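Local coordinates for multicopper oxidase (Uncultured bacterium, PDB 4E9X), which couples one-electron oxidation of substrates at a mononuclear copper to reduction of dioxygen to water at a trinuclear copper cluster, at the interface of chains A and B. Sequence-based numbering; all coordinates share one arbitrary frame. Chains: chain A/B, Multicopper oxidase.

Contact 1: the interface of chains A and B. Residues chain A 220-222; chain B 222-224.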
loop_
_atom_site.group_PDB
_atom_site.type_symbol
_atom_site.label_atom_id
_atom_site.label_comp_id
_atom_site.label_asym_id
_atom_site.label_seq_id
_atom_site.Cartn_x
_atom_site.Cartn_y
_atom_site.Cartn_z
ATOM N N LEU A 220 -11.835 15.317 3.125
ATOM C CA LEU A 220 -10.639 15.573 3.918
ATOM C C LEU A 220 -10.612 17.035 4.331
ATOM O O LEU A 220 -10.854 17.958 3.530
ATOM C CB LEU A 220 -9.402 15.291 3.075
ATOM C CG LEU A 220 -9.175 13.801 2.701
ATOM C CD1 LEU A 220 -8.034 13.728 1.714
ATOM C CD2 LEU A 220 -8.860 12.974 3.918
ATOM N N ASP A 221 -10.216 17.283 5.576
ATOM C CA ASP A 221 -9.950 18.663 6.007
ATOM C C ASP A 221 -8.724 19.219 5.289
ATOM O O ASP A 221 -8.664 20.462 5.091
ATOM C CB ASP A 221 -9.750 18.702 7.523
ATOM C CG ASP A 221 -11.006 18.521 8.350
ATOM O OD1 ASP A 221 -12.150 18.758 7.867
ATOM O OD2 ASP A 221 -10.858 18.139 9.554
ATOM N N SER A 222 -7.781 18.364 4.936
ATOM C CA SER A 222 -6.569 18.810 4.252
ATOM C C SER A 222 -6.403 18.036 2.951
ATOM O O SER A 222 -5.661 17.066 2.844
ATOM C CB SER A 222 -5.341 18.601 5.126
ATOM O OG SER A 222 -4.240 19.260 4.530
ATOM N N SER B 222 -3.837 16.917 11.035
ATOM C CA SER B 222 -5.083 16.794 10.282
ATOM C C SER B 222 -5.610 15.372 10.344
ATOM O O SER B 222 -5.452 14.599 9.389
ATOM C CB SER B 222 -4.906 17.178 8.798
ATOM O OG SER B 222 -6.171 17.399 8.198
ATOM N N PRO B 223 -6.253 14.980 11.415
ATOM C CA PRO B 223 -6.851 13.627 11.479
ATOM C C PRO B 223 -7.928 13.549 10.445
ATOM O O PRO B 223 -8.491 14.543 9.970
ATOM C CB PRO B 223 -7.428 13.567 12.877
ATOM C CG PRO B 223 -7.690 14.993 13.216
ATOM C CD PRO B 223 -6.500 15.759 12.659
ATOM N N TYR B 224 -8.232 12.311 10.061
ATOM C CA TYR B 224 -9.218 12.092 9.004
ATOM C C TYR B 224 -10.003 10.791 9.279
ATOM O O TYR B 224 -9.509 9.838 9.888
ATOM C CB TYR B 224 -8.563 12.007 7.623
ATOM C CG TYR B 224 -7.547 10.896 7.502
ATOM C CD1 TYR B 224 -7.893 9.660 6.976
ATOM C CD2 TYR B 224 -6.229 11.086 7.937
ATOM C CE1 TYR B 224 -6.953 8.624 6.865
ATOM C CE2 TYR B 224 -5.274 10.077 7.844
ATOM C CZ TYR B 224 -5.665 8.838 7.302
ATOM O OH TYR B 224 -4.701 7.832 7.211
HETATM O O HOH W 1 -9.859 15.058 7.441
HETATM O O HOH W 2 -7.361 15.749 6.240
HETATM O O HOH W 3 -8.641 17.286 10.637
#
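The turn joining strand 218-220 to strand 223-226, in the second multicopper oxidase region, meets its own copy here, A:Ser222 lying against B:Ser222, and offers a worked example of an interface built with water. About this shared serine the two sides contribute different parts: chain A gives the end of the first strand and the turn, chain B the turn and the start of the second strand. Where the two serines meet, OG of B:Ser222 lies 3.4 Å from CB of A:Ser222. In B:Ser222 the hydroxyl swings away from the backbone N (chi1 -164°), which carries it towards the backbone of the facing turn.

Three ordered waters bridge the two turns. The backbone N of A:Asp221 points almost straight at water 1 (179° at H), and that water also meets O of B:Pro223, the proline carbonyl, at 2.9 Å. Water 2 joins the backbone N of A:Ser222 to the hydroxyl OG of B:Ser222, the latter at 2.8 Å, and lies 2.9 Å from water 1, linking the two bridges. A third water connects the carboxylate of A:Asp221, at 2.6 Å from its OD2, with the B:Pro223 carbonyl. That carbonyl is therefore gripped by two waters, each also held by A:Asp221, one at its amide and one at its side chain. The waters thus link N of A:Asp221 to O of B:Pro223, which do not meet directly.

Beside the waters lies a small apolar patch. The methyl CD2 of A:Leu220 rests against CB of B:Tyr224, the two side chains running side by side in the same direction. CG of B:Tyr224 sits between the backbone N and the carbonyl carbon (chi1 59°), and the carbonyl O of B:Ser222 lies at the edge of the tyrosine ring, in its plane. From leucine CD2 to tyrosine CB the separation is 3.8 Å.

Contact 2: the interface of chains A and B. Residues chain A 160-162; chain B 164-166, 168, 257, 260.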
loop_
_atom_site.group_PDB
_atom_site.type_symbol
_atom_site.label_atom_id
_atom_site.label_comp_id
_atom_site.label_asym_id
_atom_site.label_seq_id
_atom_site.Cartn_x
_atom_site.Cartn_y
_atom_site.Cartn_z
ATOM N N THR A 160 -7.408 -17.408 -3.630
ATOM C CA THR A 160 -6.491 -17.745 -2.535
ATOM C C THR A 160 -5.050 -17.346 -2.854
ATOM O O THR A 160 -4.716 -17.070 -3.989
ATOM C CB THR A 160 -6.543 -19.282 -2.288
ATOM O OG1 THR A 160 -5.805 -19.913 -3.349
ATOM C CG2 THR A 160 -7.951 -19.845 -2.266
ATOM N N PRO A 161 -4.158 -17.325 -1.886
ATOM C CA PRO A 161 -2.724 -17.085 -2.087
ATOM C C PRO A 161 -2.076 -18.033 -3.071
ATOM O O PRO A 161 -1.028 -17.748 -3.674
ATOM C CB PRO A 161 -2.108 -17.309 -0.671
ATOM C CG PRO A 161 -3.250 -16.885 0.219
ATOM C CD PRO A 161 -4.475 -17.483 -0.438
ATOM N N MET A 162 -2.732 -19.197 -3.249
ATOM C CA MET A 162 -2.214 -20.219 -4.155
ATOM C C MET A 162 -2.575 -20.000 -5.615
ATOM O O MET A 162 -2.045 -20.652 -6.538
ATOM C CB MET A 162 -2.774 -21.543 -3.624
ATOM C CG MET A 162 -1.998 -22.093 -2.431
ATOM S SD MET A 162 -2.266 -21.236 -0.863
ATOM C CE MET A 162 -4.023 -21.397 -0.701
ATOM N N VAL B 164 5.201 -19.245 0.457
ATOM C CA VAL B 164 3.805 -18.852 0.252
ATOM C C VAL B 164 3.150 -18.559 1.604
ATOM O O VAL B 164 3.066 -19.460 2.440
ATOM C CB VAL B 164 2.961 -19.907 -0.500
ATOM C CG1 VAL B 164 1.534 -19.360 -0.624
ATOM C CG2 VAL B 164 3.569 -20.313 -1.851
ATOM N N ALA B 165 2.742 -17.300 1.793
ATOM C CA ALA B 165 2.037 -16.947 3.030
ATOM C C ALA B 165 0.581 -17.310 2.812
ATOM O O ALA B 165 -0.088 -16.750 1.933
ATOM C CB ALA B 165 2.182 -15.464 3.340
ATOM N N ASP B 166 0.106 -18.288 3.571
ATOM C CA ASP B 166 -1.206 -18.874 3.363
ATOM C C ASP B 166 -2.076 -18.790 4.617
ATOM O O ASP B 166 -3.220 -19.255 4.546
ATOM C CB ASP B 166 -1.074 -20.330 2.830
ATOM C CG ASP B 166 -0.239 -21.280 3.660
ATOM O OD1 ASP B 166 0.457 -20.842 4.599
ATOM O OD2 ASP B 166 -0.290 -22.512 3.378
ATOM N N PHE B 168 -3.104 -16.002 8.009
ATOM C CA PHE B 168 -3.114 -14.569 8.301
ATOM C C PHE B 168 -3.755 -14.372 9.674
ATOM O O PHE B 168 -4.666 -15.100 10.053
ATOM C CB PHE B 168 -3.937 -13.790 7.243
ATOM C CG PHE B 168 -3.453 -14.098 5.856
ATOM C CD1 PHE B 168 -2.388 -13.407 5.310
ATOM C CD2 PHE B 168 -4.040 -15.136 5.144
ATOM C CE1 PHE B 168 -1.888 -13.774 4.054
ATOM C CE2 PHE B 168 -3.558 -15.532 3.885
ATOM C CZ PHE B 168 -2.447 -14.835 3.375
ATOM N N THR B 257 -7.604 -12.230 -0.331
ATOM C CA THR B 257 -6.899 -13.482 -0.035
ATOM C C THR B 257 -6.601 -13.654 1.434
ATOM O O THR B 257 -6.250 -14.779 1.850
ATOM C CB THR B 257 -5.558 -13.610 -0.837
ATOM O OG1 THR B 257 -4.828 -12.392 -0.585
ATOM C CG2 THR B 257 -5.803 -13.708 -2.316
ATOM N N THR B 260 -8.705 -16.039 4.349
ATOM C CA THR B 260 -8.588 -17.465 4.107
ATOM C C THR B 260 -7.598 -18.052 5.119
ATOM O O THR B 260 -6.865 -17.296 5.779
ATOM C CB THR B 260 -8.113 -17.818 2.688
ATOM O OG1 THR B 260 -6.756 -17.349 2.461
ATOM C CG2 THR B 260 -9.027 -17.188 1.662
#
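The loop 160-162 of chain A meets the chain B loop 164-166, the start of strand 167-170, 3-10 helix 256-258 and the stretch just beyond it. A:Pro161 fits among these segments, and its ring atoms divide the partners between them. CB lies 3.3 Å from the carbonyl O of B:Ala165, with CG1 of B:Val164 also near CB. CG comes to the edge of the B:Phe168 ring, in its plane, 3.8 Å from CZ, so the proline touches the rim and not the face. CD, in turn, faces CB of B:Thr257 and lies 3.7 Å from the hydroxyl OG1 of B:Thr260.

That hydroxyl donates to O of B:Thr257 at 2.7 Å, tilted 26° from the carbonyl plane, and ties the helix to the segment after it. Replacing B:Thr260 with an alanine removes OG1 and would probably leave the B:Thr257 carbonyl without this donor and the A:Pro161 ring less closely packed. A:Met162, bent at chi2 (74°) and chi3 (57°), brings SD to CB of B:Asp166, 4.0 Å away. Within chain A, its backbone N donates to OG1 of A:Thr160, bracing the loop. Helix 256-258 follows closely on His252 and His254; in trimeric two-domain oxidases the trinuclear copper site lies at the subunit junction, between histidines of the first region of one chain and the second region of the next, and this contact probably supports that junction.

Contact 1 and contact 2 belong to the same pair of chains, with the centres of their C-alpha atoms about 34 Å apart. They share no residue, yet both draw on the second multicopper oxidase region of each chain. Together they illustrate two ways of fitting subunits: contact 1 relies largely on bridging water, contact 2 on a proline set among side chains and backbone carbonyls. Contact 2 sets different stretches against each other and contact 1 overlaps only at Ser222, as suits a ring of three. The deposited assembly holds three copies, as expected of two-domain multicopper oxidases, so such widely spaced patches probably fix each neighbour's orientation.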